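PDB 2X4L: ferric-siderophore receptor protein from Streptomyces coelicolor, which probably binds ferric siderophores outside the cell membrane and hands them to an uptake transporter. Local coordinates for residues Ile199-Ser205 against Ala260-Asp266; Arg188-Ala193 against Ala317-Ala321; Pro155-Trp160 against Leu302-Cys307; Tyr212-Thr216 against Phe232-Ser236; Pro286-Gln292 against Asn320-Gly325. All coordinates share one frame. Residue numbers count along the deposited sequence, not the author numbering.

Four contacts lie in or against the C-terminal lobe, and interaction 3 ties the start of helix 304-320 to the N-terminal lobe, its centre about 23 Å from that of interaction 1. Interaction 1 is the hub, a parallel strand pair. Interaction 4 extends it on the far edge of strand 200-206 (centres about 9 Å apart), through Val201 O and Val233 N at 2.8 Å. Interaction 5 meets it where Asp261 OD1 approaches Val324 N, at 2.8 Å. Interaction 2 packs against the sheet face of Val201 and Val262, Val262 CG2 lying 3.7 Å from Ala321 CB. Interactions 2 and 3 use opposite ends of helix 304-320, centres about 22 Å apart. No siderophore accompanies these coordinates.

Interaction 1: residues Ile199-Ser205 against Ala260-Asp266; sequences IRVLAGS and ADVIIMD
A salt bridge closes one end of this parallel β-strand pair in the C-terminal lobe: Arg200 (chi1 m, chi2 t, chi3 m) donates from NE to Asp261 OD2 (2.8 Å) and from NH2 to Asp261 OD1 (3.0 Å). Arg200 N also donates to Asp261 OD2 (2.8 Å), so one carboxylate oxygen accepts from both backbone and side chain. Arg200 NH2 and Asp261 OD1 hold the C-terminal Gly325. Strands 200-205 and 262-266 run at 26° with axes 4.6 Å apart, Val201 facing Val262 and Gly204 facing Met265. Arg200 O accepts from Asp261 N (2.9 Å) as well as Val262 N (3.1 Å); the ladder continues with Leu202 N to Val262 O (2.8 Å), Ile264 N to Leu202 O (2.8 Å), Gly204 N to Ile264 O (2.9 Å) and Asp266 N to Gly204 O (2.9 Å). Ser205 OG donates to Asp266 OD2 (2.7 Å). Val201, Ala203, Val262 and Ile264 share one face; Leu202, Ile263 and Met265 the other, where Leu202 CB packs 3.6 Å from Ala260 CB.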
# COMPACT_ATOMS: atom_id res chain seq x y z
N ILE A 199 11.30 9.12 -20.04
CA ILE A 199 10.44 9.67 -18.97
C ILE A 199 10.88 9.22 -17.58
O ILE A 199 10.84 8.01 -17.28
CB ILE A 199 8.92 9.39 -19.23
CG1 ILE A 199 8.53 10.02 -20.58
CG2 ILE A 199 8.10 9.85 -18.00
CD1 ILE A 199 8.72 11.61 -20.66
N ARG A 200 11.33 10.16 -16.75
CA ARG A 200 11.92 9.88 -15.41
C ARG A 200 10.82 10.07 -14.37
O ARG A 200 10.19 11.14 -14.32
CB ARG A 200 13.02 10.88 -15.10
CG ARG A 200 14.13 10.74 -16.07
CD ARG A 200 15.03 11.98 -16.21
NE ARG A 200 14.32 13.08 -16.80
CZ ARG A 200 14.84 14.29 -17.08
NH1 ARG A 200 16.10 14.57 -16.86
NH2 ARG A 200 14.04 15.18 -17.61
N VAL A 201 10.53 9.04 -13.61
CA VAL A 201 9.51 9.06 -12.55
C VAL A 201 10.10 9.23 -11.17
O VAL A 201 11.04 8.47 -10.84
CB VAL A 201 8.73 7.73 -12.61
CG1 VAL A 201 7.60 7.80 -11.52
CG2 VAL A 201 8.11 7.60 -14.04
N LEU A 202 9.58 10.18 -10.38
CA LEU A 202 10.04 10.43 -9.05
C LEU A 202 8.95 10.06 -8.11
O LEU A 202 7.78 10.49 -8.26
CB LEU A 202 10.43 11.88 -8.88
CG LEU A 202 11.06 12.13 -7.49
CD1 LEU A 202 12.05 13.23 -7.56
CD2 LEU A 202 9.97 12.47 -6.51
N ALA A 203 9.25 9.21 -7.12
CA ALA A 203 8.29 8.79 -6.06
C ALA A 203 8.52 9.67 -4.83
O ALA A 203 9.59 9.58 -4.20
CB ALA A 203 8.53 7.35 -5.72
N GLY A 204 7.52 10.46 -4.48
CA GLY A 204 7.66 11.37 -3.34
C GLY A 204 6.54 11.22 -2.31
O GLY A 204 5.51 10.59 -2.57
N SER A 205 6.82 11.81 -1.15
CA SER A 205 5.80 11.87 -0.09
C SER A 205 6.01 13.18 0.63
O SER A 205 7.14 13.51 1.01
CB SER A 205 6.03 10.66 0.83
OG SER A 205 5.05 10.67 1.88
N ALA A 260 12.71 15.48 -12.82
CA ALA A 260 11.70 14.45 -12.96
C ALA A 260 10.66 14.91 -13.98
O ALA A 260 10.39 16.13 -14.11
CB ALA A 260 11.06 14.19 -11.62
N ASP A 261 10.10 13.97 -14.74
CA ASP A 261 9.09 14.24 -15.70
C ASP A 261 7.68 13.92 -15.16
O ASP A 261 6.70 14.61 -15.45
CB ASP A 261 9.35 13.46 -16.98
CG ASP A 261 10.71 13.75 -17.50
OD1 ASP A 261 11.06 14.94 -17.65
OD2 ASP A 261 11.60 12.87 -17.57
N VAL A 262 7.58 12.83 -14.37
CA VAL A 262 6.31 12.43 -13.75
C VAL A 262 6.64 12.27 -12.26
O VAL A 262 7.67 11.63 -11.91
CB VAL A 262 5.81 11.07 -14.29
CG1 VAL A 262 4.63 10.60 -13.48
CG2 VAL A 262 5.46 11.24 -15.75
N ILE A 263 5.82 12.87 -11.41
CA ILE A 263 5.96 12.64 -9.93
C ILE A 263 4.75 11.87 -9.43
O ILE A 263 3.60 12.24 -9.77
CB ILE A 263 6.09 13.98 -9.23
CG1 ILE A 263 7.26 14.73 -9.80
CG2 ILE A 263 6.22 13.73 -7.69
CD1 ILE A 263 7.41 16.23 -9.16
N ILE A 264 5.01 10.78 -8.66
CA ILE A 264 3.96 9.99 -8.06
C ILE A 264 4.00 10.24 -6.56
O ILE A 264 5.08 10.03 -5.92
CB ILE A 264 4.03 8.55 -8.48
CG1 ILE A 264 5.28 7.76 -7.99
CG2 ILE A 264 4.03 8.53 -10.10
CD1 ILE A 264 5.29 6.23 -8.30
N MET A 265 2.93 10.82 -6.01
CA MET A 265 2.94 11.29 -4.62
C MET A 265 2.07 10.40 -3.72
O MET A 265 0.92 10.12 -4.00
CB MET A 265 2.37 12.71 -4.55
CG MET A 265 3.35 13.78 -5.15
SD MET A 265 4.89 13.88 -4.37
CE MET A 265 4.41 14.53 -2.76
N ASP A 266 2.66 10.05 -2.58
CA ASP A 266 2.01 9.29 -1.53
C ASP A 266 0.58 9.83 -1.30
O ASP A 266 0.37 11.04 -1.06
CB ASP A 266 2.85 9.51 -0.26
CG ASP A 266 2.57 8.53 0.88
OD1 ASP A 266 1.52 7.93 0.98
OD2 ASP A 266 3.52 8.48 1.70

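Interaction 2: residues Arg188-Ala193 against Ala317-Ala321; sequences RLRAAA and AIENA
Glu319, Ile318 and Ala192 carry this helix-helix contact, in which the last turn of helix 304-320 rests against helix 173-195, the long helix that links the two lobes in this class of binding protein. Both segments are helical, except that Ala321 has already left helical angles; the closest CA atoms belong to Ala192 and Glu319, 5.6 Å apart. The Glu319 side chain (chi1 m, chi2 t) reaches across to Arg188, extended with chi1 to chi3 all t, and the two form a two-pronged salt bridge: Arg188 NE to Glu319 OE2 and Arg188 NH2 to Glu319 OE1, each 2.8 Å. Arg188 NH1 has a second acidic partner in Asp312, two turns earlier in helix 304-320. Along the same side chain, Glu319 CG packs 3.7 Å from Ala192 CB, the small alanine letting the helices come close. Ile318 (chi1 m, chi2 t) points into the interface, its CG2 4.2 Å from Ala192 CB and its CD1 3.9 Å from Leu189 CD1. Beyond the helix end, Lys196 binds the carbonyls of Ile318, Glu319 and Ala321. One water donates to both Arg188 O (2.9 Å) and Glu319 OE2 (2.8 Å).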
# COMPACT_ATOMS: atom_id res chain seq x y z
N ARG A 188 0.43 -3.22 -20.17
CA ARG A 188 0.30 -1.85 -20.64
C ARG A 188 1.44 -1.01 -20.06
O ARG A 188 2.08 -0.24 -20.82
CB ARG A 188 -1.03 -1.29 -20.13
CG ARG A 188 -1.23 0.22 -20.51
CD ARG A 188 -2.47 0.82 -19.78
NE ARG A 188 -2.52 2.23 -20.13
CZ ARG A 188 -3.50 3.01 -19.68
NH1 ARG A 188 -4.44 2.46 -18.89
NH2 ARG A 188 -3.60 4.30 -20.05
N LEU A 189 1.80 -1.15 -18.78
CA LEU A 189 2.91 -0.34 -18.21
C LEU A 189 4.22 -0.77 -18.81
O LEU A 189 5.04 0.08 -19.13
CB LEU A 189 2.91 -0.53 -16.68
CG LEU A 189 4.02 0.24 -15.98
CD1 LEU A 189 3.95 1.83 -16.28
CD2 LEU A 189 3.88 -0.03 -14.49
N ARG A 190 4.38 -2.06 -19.06
CA ARG A 190 5.62 -2.50 -19.73
C ARG A 190 5.78 -1.86 -21.08
O ARG A 190 6.90 -1.40 -21.43
CB ARG A 190 5.70 -4.03 -19.87
CG ARG A 190 7.01 -4.53 -20.43
CD ARG A 190 7.04 -6.05 -20.63
NE ARG A 190 6.89 -6.78 -19.37
CZ ARG A 190 5.81 -7.47 -18.96
NH1 ARG A 190 4.66 -7.53 -19.66
NH2 ARG A 190 5.85 -8.16 -17.81
N ALA A 191 4.67 -1.83 -21.83
CA ALA A 191 4.70 -1.21 -23.19
C ALA A 191 4.96 0.30 -23.08
O ALA A 191 5.73 0.83 -23.87
CB ALA A 191 3.34 -1.46 -23.92
N ALA A 192 4.30 0.95 -22.11
CA ALA A 192 4.45 2.40 -21.99
C ALA A 192 5.95 2.71 -21.70
O ALA A 192 6.51 3.67 -22.18
CB ALA A 192 3.55 2.92 -20.90
N ALA A 193 6.56 1.92 -20.80
CA ALA A 193 7.92 2.17 -20.37
C ALA A 193 8.88 1.87 -21.50
O ALA A 193 9.89 2.61 -21.65
CB ALA A 193 8.20 1.37 -19.11
N ALA A 317 0.21 8.07 -17.21
CA ALA A 317 1.01 9.22 -17.00
C ALA A 317 2.25 9.16 -17.93
O ALA A 317 2.58 10.13 -18.60
CB ALA A 317 1.45 9.31 -15.50
N ILE A 318 2.85 7.96 -18.02
CA ILE A 318 4.04 7.84 -18.87
C ILE A 318 3.70 7.97 -20.35
O ILE A 318 4.41 8.63 -21.10
CB ILE A 318 4.74 6.47 -18.57
CG1 ILE A 318 5.38 6.56 -17.14
CG2 ILE A 318 5.91 6.18 -19.60
CD1 ILE A 318 5.91 5.16 -16.70
N GLU A 319 2.60 7.37 -20.75
CA GLU A 319 2.14 7.46 -22.16
C GLU A 319 1.99 8.89 -22.63
O GLU A 319 2.35 9.21 -23.76
CB GLU A 319 0.76 6.71 -22.32
CG GLU A 319 0.89 5.21 -22.21
CD GLU A 319 -0.38 4.52 -21.81
OE1 GLU A 319 -1.45 5.22 -21.64
OE2 GLU A 319 -0.35 3.26 -21.60
N ASN A 320 1.49 9.74 -21.72
CA ASN A 320 1.15 11.12 -22.11
C ASN A 320 2.18 12.14 -21.68
O ASN A 320 2.07 13.30 -22.13
CB ASN A 320 -0.20 11.37 -21.57
CG ASN A 320 -1.21 10.44 -22.26
OD1 ASN A 320 -1.68 9.41 -21.70
ND2 ASN A 320 -1.49 10.76 -23.54
N ALA A 321 3.20 11.73 -20.94
CA ALA A 321 4.13 12.71 -20.37
C ALA A 321 5.03 13.33 -21.45
O ALA A 321 5.50 12.67 -22.38
CB ALA A 321 5.02 11.98 -19.36
O HOH W 1 0.79 1.19 -23.04

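Interaction 3: residues Pro155-Trp160 against Leu302-Cys307; sequences PLQRMW and LSYDKC
Here the chain, having left the C-terminal lobe, returns to the N-terminal one: the N-terminal turn of helix 304-320 and the two residues before it pack on helix 153-165 through interlocking side chains. Residues 155-160 are helical throughout, and Leu156 and Leu302 have the closest CA atoms, 5.3 Å apart. Leu156 (chi1 m, chi2 t) is the main protrusion. Its CD2 enters a hollow bounded by the backbone at Leu302 C (3.5 Å), the backbone at Ser303 C (3.7 Å) and Cys307 SG (3.8 Å), and lies over one face of the Tyr304 ring; its CB is 3.7 Å from Tyr304 CE1. Leu302 (also m, t) returns the fit by wedging between residues one helical turn apart, with CD2 3.9 Å from Pro155 CB and CD1 4.0 Å from Met159 CE. The Tyr304 ring then slots beside Trp160, rim to rim, with planes at 74° and centroids 5.4 Å apart, and makes an edge-to-face pair with Phe182 of helix 173-195. Ser303 is the N-cap of the second helix: its OG accepts from Lys306 N at 3.1 Å and bonds with Asp60 as well. No direct hydrogen bond joins the segments, but a water donates to Leu156 O (2.7 Å) and to Leu302 O (2.8 Å).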
# COMPACT_ATOMS: atom_id res chain seq x y z
N PRO A 155 3.10 -10.48 -2.60
CA PRO A 155 2.01 -10.32 -1.64
C PRO A 155 0.64 -10.38 -2.27
O PRO A 155 -0.28 -10.72 -1.59
CB PRO A 155 2.31 -8.96 -1.00
CG PRO A 155 3.17 -8.23 -2.02
CD PRO A 155 4.04 -9.34 -2.55
N LEU A 156 0.50 -10.03 -3.57
CA LEU A 156 -0.83 -10.23 -4.21
C LEU A 156 -1.22 -11.69 -4.26
O LEU A 156 -2.36 -12.07 -3.95
CB LEU A 156 -0.86 -9.65 -5.62
CG LEU A 156 -0.99 -8.12 -5.63
CD1 LEU A 156 -0.84 -7.59 -7.09
CD2 LEU A 156 -2.36 -7.74 -5.18
N GLN A 157 -0.29 -12.52 -4.66
CA GLN A 157 -0.71 -13.91 -4.71
C GLN A 157 -0.83 -14.48 -3.29
O GLN A 157 -1.75 -15.30 -3.10
CB GLN A 157 0.17 -14.65 -5.60
CG GLN A 157 1.56 -14.79 -5.21
CD GLN A 157 2.14 -15.99 -5.94
OE1 GLN A 157 2.94 -15.84 -6.88
NE2 GLN A 157 1.67 -17.19 -5.56
N ARG A 158 -0.01 -14.01 -2.32
CA ARG A 158 -0.06 -14.53 -0.89
C ARG A 158 -1.47 -14.13 -0.30
O ARG A 158 -2.18 -14.91 0.38
CB ARG A 158 1.07 -13.97 -0.02
CG ARG A 158 2.52 -14.46 -0.39
CD ARG A 158 2.67 -15.96 -0.08
NE ARG A 158 2.87 -16.13 1.36
CZ ARG A 158 2.27 -17.01 2.14
NH1 ARG A 158 1.32 -17.86 1.68
NH2 ARG A 158 2.65 -17.03 3.40
N MET A 159 -1.90 -12.88 -0.53
CA MET A 159 -3.23 -12.42 -0.07
C MET A 159 -4.39 -13.16 -0.74
O MET A 159 -5.43 -13.44 -0.11
CB MET A 159 -3.36 -10.91 -0.33
CG MET A 159 -4.65 -10.27 0.33
SD MET A 159 -4.66 -10.40 2.16
CE MET A 159 -3.51 -9.09 2.53
N TRP A 160 -4.24 -13.46 -2.05
CA TRP A 160 -5.20 -14.30 -2.75
C TRP A 160 -5.32 -15.67 -2.10
O TRP A 160 -6.45 -16.16 -1.86
CB TRP A 160 -4.74 -14.36 -4.18
CG TRP A 160 -5.35 -15.36 -5.06
CD1 TRP A 160 -5.30 -16.72 -4.93
CD2 TRP A 160 -5.97 -15.10 -6.30
NE1 TRP A 160 -5.97 -17.32 -5.93
CE2 TRP A 160 -6.37 -16.35 -6.83
CE3 TRP A 160 -6.31 -13.93 -6.99
CZ2 TRP A 160 -7.06 -16.49 -8.04
CZ3 TRP A 160 -6.97 -14.05 -8.21
CH2 TRP A 160 -7.34 -15.34 -8.72
N LEU A 302 -3.90 -5.06 -1.21
CA LEU A 302 -3.41 -6.29 -1.86
C LEU A 302 -4.53 -7.18 -2.51
O LEU A 302 -4.62 -8.38 -2.24
CB LEU A 302 -2.53 -7.03 -0.88
CG LEU A 302 -1.25 -6.31 -0.45
CD1 LEU A 302 -0.62 -7.02 0.74
CD2 LEU A 302 -0.32 -6.18 -1.63
N SER A 303 -5.37 -6.52 -3.33
CA SER A 303 -6.26 -7.22 -4.25
C SER A 303 -5.88 -6.82 -5.66
O SER A 303 -5.38 -5.75 -5.92
CB SER A 303 -7.74 -6.93 -4.03
OG SER A 303 -7.98 -5.57 -4.29
N TYR A 304 -6.10 -7.75 -6.59
CA TYR A 304 -5.83 -7.36 -7.99
C TYR A 304 -6.67 -6.18 -8.39
O TYR A 304 -6.15 -5.27 -9.11
CB TYR A 304 -6.02 -8.57 -8.97
CG TYR A 304 -4.97 -9.63 -8.72
CD1 TYR A 304 -3.62 -9.44 -9.09
CD2 TYR A 304 -5.30 -10.80 -8.01
CE1 TYR A 304 -2.63 -10.41 -8.79
CE2 TYR A 304 -4.33 -11.75 -7.73
CZ TYR A 304 -3.04 -11.58 -8.16
OH TYR A 304 -2.09 -12.50 -7.86
N ASP A 305 -7.90 -6.10 -7.91
CA ASP A 305 -8.78 -5.03 -8.23
C ASP A 305 -8.16 -3.68 -7.87
O ASP A 305 -8.28 -2.70 -8.60
CB ASP A 305 -10.07 -5.25 -7.44
CG ASP A 305 -11.00 -4.24 -7.67
OD1 ASP A 305 -11.99 -4.49 -8.34
OD2 ASP A 305 -10.66 -3.12 -7.27
N LYS A 306 -7.64 -3.63 -6.66
CA LYS A 306 -7.07 -2.35 -6.24
C LYS A 306 -5.66 -2.05 -6.67
O LYS A 306 -5.18 -0.91 -6.56
CB LYS A 306 -7.15 -2.24 -4.70
CG LYS A 306 -8.55 -2.19 -4.15
CD LYS A 306 -9.30 -0.96 -4.57
CE LYS A 306 -10.78 -1.00 -4.10
NZ LYS A 306 -11.53 -2.19 -4.74
N CYS A 307 -4.98 -3.05 -7.21
CA CYS A 307 -3.63 -2.77 -7.76
C CYS A 307 -3.63 -2.48 -9.26
O CYS A 307 -2.70 -1.92 -9.80
CB CYS A 307 -2.71 -4.00 -7.51
SG CYS A 307 -2.21 -3.98 -5.71
O HOH W 2 -4.58 -10.52 -3.98

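Interaction 4: residues Tyr212-Thr216 against Phe232-Ser236; sequences YVSGT and FVEPS
This is a strand-end to loop contact at a fork in the mixed sheet of the C-terminal lobe, where strands 210-214 and 231-232 pair in succession with the same edge of strand 200-206. The touching parts diverge, their directions 120° apart, and the nearest CA atoms are those of Gly215 and Glu234, 5.0 Å apart. Glu234 (chi1 and chi2 both m) curls its carboxylate back onto Thr216: Thr216 N donates to Glu234 OE1 at 3.1 Å, and Thr216 OG1, with chi1 p, donates to Glu234 OE2 at a very short 2.4 Å. Lys226 of the intervening helix 220-227 forms a salt bridge with the same carboxylate, so strand end, helix and returning loop are tied at one point. Thr216 CG2 turns to Phe232, 3.4 Å from its CG. Towards the sheet, Val213 CG1 packs 3.6 Å from Pro235 CG. The gap in the fork is filled by a water that donates to Ser214 O at 2.7 Å and Val233 O at 2.8 Å.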
# COMPACT_ATOMS: atom_id res chain seq x y z
N TYR A 212 9.97 13.56 1.09
CA TYR A 212 10.76 12.28 1.05
C TYR A 212 10.80 11.71 -0.36
O TYR A 212 9.72 11.52 -0.95
CB TYR A 212 10.10 11.30 1.98
CG TYR A 212 9.89 11.79 3.38
CD1 TYR A 212 10.97 11.94 4.15
CD2 TYR A 212 8.63 12.14 3.86
CE1 TYR A 212 10.88 12.42 5.46
CE2 TYR A 212 8.47 12.58 5.19
CZ TYR A 212 9.65 12.73 5.94
OH TYR A 212 9.55 13.19 7.23
N VAL A 213 11.99 11.41 -0.86
CA VAL A 213 12.13 10.80 -2.22
C VAL A 213 12.42 9.35 -1.97
O VAL A 213 13.45 8.97 -1.41
CB VAL A 213 13.24 11.42 -3.05
CG1 VAL A 213 13.19 10.80 -4.41
CG2 VAL A 213 13.02 12.94 -3.22
N SER A 214 11.55 8.48 -2.43
CA SER A 214 11.79 7.03 -2.30
C SER A 214 12.65 6.54 -3.43
O SER A 214 12.49 6.92 -4.62
CB SER A 214 10.44 6.24 -2.38
OG SER A 214 9.71 6.44 -1.17
N GLY A 215 13.48 5.55 -3.11
CA GLY A 215 14.09 4.70 -4.11
C GLY A 215 13.17 3.52 -4.38
O GLY A 215 12.22 3.28 -3.63
N THR A 216 13.44 2.78 -5.46
CA THR A 216 12.60 1.65 -5.84
C THR A 216 12.79 0.44 -4.93
O THR A 216 11.85 -0.33 -4.72
CB THR A 216 12.86 1.23 -7.30
OG1 THR A 216 14.26 0.95 -7.47
CG2 THR A 216 12.45 2.33 -8.26
N PHE A 232 12.97 5.15 -13.04
CA PHE A 232 12.85 5.94 -11.79
C PHE A 232 14.06 6.74 -11.47
O PHE A 232 15.23 6.29 -11.68
CB PHE A 232 12.60 5.04 -10.57
CG PHE A 232 11.16 4.57 -10.50
CD1 PHE A 232 10.82 3.40 -11.11
CD2 PHE A 232 10.17 5.34 -9.88
CE1 PHE A 232 9.46 2.97 -11.05
CE2 PHE A 232 8.83 4.93 -9.82
CZ PHE A 232 8.50 3.76 -10.46
N VAL A 233 13.80 7.91 -10.89
CA VAL A 233 14.83 8.63 -10.11
C VAL A 233 15.19 7.76 -8.91
O VAL A 233 14.31 7.24 -8.20
CB VAL A 233 14.26 9.98 -9.57
CG1 VAL A 233 15.26 10.63 -8.59
CG2 VAL A 233 14.03 10.85 -10.74
N GLU A 234 16.49 7.55 -8.71
CA GLU A 234 16.95 6.70 -7.65
C GLU A 234 17.97 7.48 -6.85
O GLU A 234 19.18 7.56 -7.22
CB GLU A 234 17.68 5.48 -8.27
CG GLU A 234 16.82 4.49 -9.03
CD GLU A 234 15.99 3.53 -8.19
OE1 GLU A 234 15.90 3.75 -6.98
OE2 GLU A 234 15.40 2.61 -8.80
N PRO A 235 17.57 7.95 -5.68
CA PRO A 235 18.57 8.50 -4.75
C PRO A 235 19.63 7.44 -4.45
O PRO A 235 19.35 6.27 -4.42
CB PRO A 235 17.74 8.78 -3.46
CG PRO A 235 16.31 9.01 -3.99
CD PRO A 235 16.20 7.98 -5.12
N SER A 236 20.86 7.93 -4.19
CA SER A 236 21.95 7.00 -3.89
C SER A 236 21.64 6.23 -2.58
O SER A 236 20.90 6.73 -1.72
CB SER A 236 23.23 7.74 -3.76
OG SER A 236 23.28 8.55 -2.60
O HOH W 3 11.99 8.21 -6.98

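Interaction 5: residues Pro286-Gln292 against Asn320-Gly325; sequences PAVKAGQ and NAKKVG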
# COMPACT_ATOMS: atom_id res chain seq x y z
N PRO A 286 9.02 21.45 -12.86
CA PRO A 286 8.63 21.25 -14.26
C PRO A 286 7.46 20.28 -14.38
O PRO A 286 6.53 20.53 -15.15
CB PRO A 286 9.88 20.64 -14.88
CG PRO A 286 11.01 21.16 -14.06
CD PRO A 286 10.47 21.26 -12.66
N ALA A 287 7.51 19.19 -13.62
CA ALA A 287 6.45 18.19 -13.63
C ALA A 287 5.15 18.75 -13.07
O ALA A 287 4.08 18.49 -13.61
CB ALA A 287 6.89 16.96 -12.84
N VAL A 288 5.25 19.52 -11.99
CA VAL A 288 4.03 20.11 -11.39
C VAL A 288 3.39 21.16 -12.34
O VAL A 288 2.17 21.10 -12.58
CB VAL A 288 4.40 20.76 -10.06
CG1 VAL A 288 3.20 21.44 -9.44
CG2 VAL A 288 4.90 19.68 -9.14
N LYS A 289 4.23 21.97 -12.95
CA LYS A 289 3.74 22.97 -13.90
C LYS A 289 3.13 22.30 -15.09
O LYS A 289 2.15 22.84 -15.65
CB LYS A 289 4.88 23.89 -14.32
CG LYS A 289 5.25 24.91 -13.22
CD LYS A 289 6.70 25.30 -13.49
CE LYS A 289 6.85 26.54 -14.26
NZ LYS A 289 8.33 26.71 -14.25
N ALA A 290 3.69 21.15 -15.51
CA ALA A 290 3.12 20.41 -16.68
C ALA A 290 1.88 19.58 -16.32
O ALA A 290 1.30 18.95 -17.19
CB ALA A 290 4.19 19.52 -17.42
N GLY A 291 1.50 19.55 -15.07
CA GLY A 291 0.36 18.72 -14.70
C GLY A 291 0.64 17.23 -14.70
O GLY A 291 -0.27 16.45 -14.95
N GLN A 292 1.91 16.81 -14.55
CA GLN A 292 2.36 15.43 -14.64
C GLN A 292 2.62 14.81 -13.26
O GLN A 292 3.64 14.26 -12.99
CB GLN A 292 3.59 15.33 -15.57
CG GLN A 292 3.14 15.66 -16.96
CD GLN A 292 4.23 15.74 -18.01
OE1 GLN A 292 5.42 15.53 -17.75
NE2 GLN A 292 3.81 16.04 -19.21
N ASN A 320 1.49 9.74 -21.72
CA ASN A 320 1.15 11.12 -22.11
C ASN A 320 2.18 12.14 -21.68
O ASN A 320 2.07 13.30 -22.13
CB ASN A 320 -0.20 11.37 -21.57
CG ASN A 320 -1.21 10.44 -22.26
OD1 ASN A 320 -1.68 9.41 -21.70
ND2 ASN A 320 -1.49 10.76 -23.54
N ALA A 321 3.20 11.73 -20.94
CA ALA A 321 4.13 12.71 -20.37
C ALA A 321 5.03 13.33 -21.45
O ALA A 321 5.50 12.67 -22.38
CB ALA A 321 5.02 11.98 -19.36
N LYS A 322 5.35 14.61 -21.25
CA LYS A 322 6.40 15.30 -21.94
C LYS A 322 7.65 15.28 -21.09
O LYS A 322 7.53 15.33 -19.88
CB LYS A 322 5.96 16.76 -22.15
CG LYS A 322 4.84 16.91 -23.16
CD LYS A 322 4.19 18.33 -23.01
CE LYS A 322 2.70 18.31 -23.36
NZ LYS A 322 2.48 17.77 -24.74
N LYS A 323 8.85 15.19 -21.71
CA LYS A 323 10.06 15.26 -20.94
C LYS A 323 10.22 16.75 -20.60
O LYS A 323 10.33 17.63 -21.49
CB LYS A 323 11.29 14.66 -21.68
CG LYS A 323 12.58 14.74 -20.88
CD LYS A 323 13.74 14.11 -21.66
CE LYS A 323 14.96 13.98 -20.76
NZ LYS A 323 16.24 13.83 -21.54
N VAL A 324 10.23 17.05 -19.31
CA VAL A 324 10.25 18.48 -18.86
C VAL A 324 11.29 18.81 -17.78
O VAL A 324 11.59 19.99 -17.56
CB VAL A 324 8.86 18.95 -18.37
CG1 VAL A 324 7.86 18.93 -19.55
CG2 VAL A 324 8.33 18.07 -17.18
N GLY A 325 11.77 17.79 -17.05
CA GLY A 325 12.59 18.01 -15.87
C GLY A 325 13.96 18.56 -16.18
O GLY A 325 14.53 18.31 -17.23
OXT GLY A 325 14.47 19.26 -15.29
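From Asn320, the last residue of helix 304-320, the chain turns into an extended C-terminal tail. Ala321, the first residue to depart from helical angles, lies beside the side chain of Gln292, and their CA atoms are 6.6 Å apart; its carbonyl is bound by Lys196. Lys322 passes along the Gln292 side chain, whose CA-to-CB bond is directed at the tail, while the amine end of Lys322 leads away. Lys323 turns its side chain away. Val324 makes the main apolar contact: it points at the short helix 286-289, with CG2 3.8 Å from Pro286 CB and CG1 4.3 Å from Ala290 CB, and its CG2 also lies 3.8 Å from Ala287 N. Val324 O sits 3.2 Å from Pro286 CB. Gly325 ends the chain with its CA 3.9 Å from Pro286 CB. The backbone amides of Val324 and Gly325 both bond to Asp261, and Gly325 O accepts from Arg200, which fixes the tail to the sheet. The helix it lies against ends in a Schellman motif: Gly291 takes a positive phi of 73°, Gln292 N bonds to Ala287 O at 2.9 Å and Gly291 N to Val288 O at 3.0 Å, and the chain then enters strand 293-296 of the C-terminal lobe.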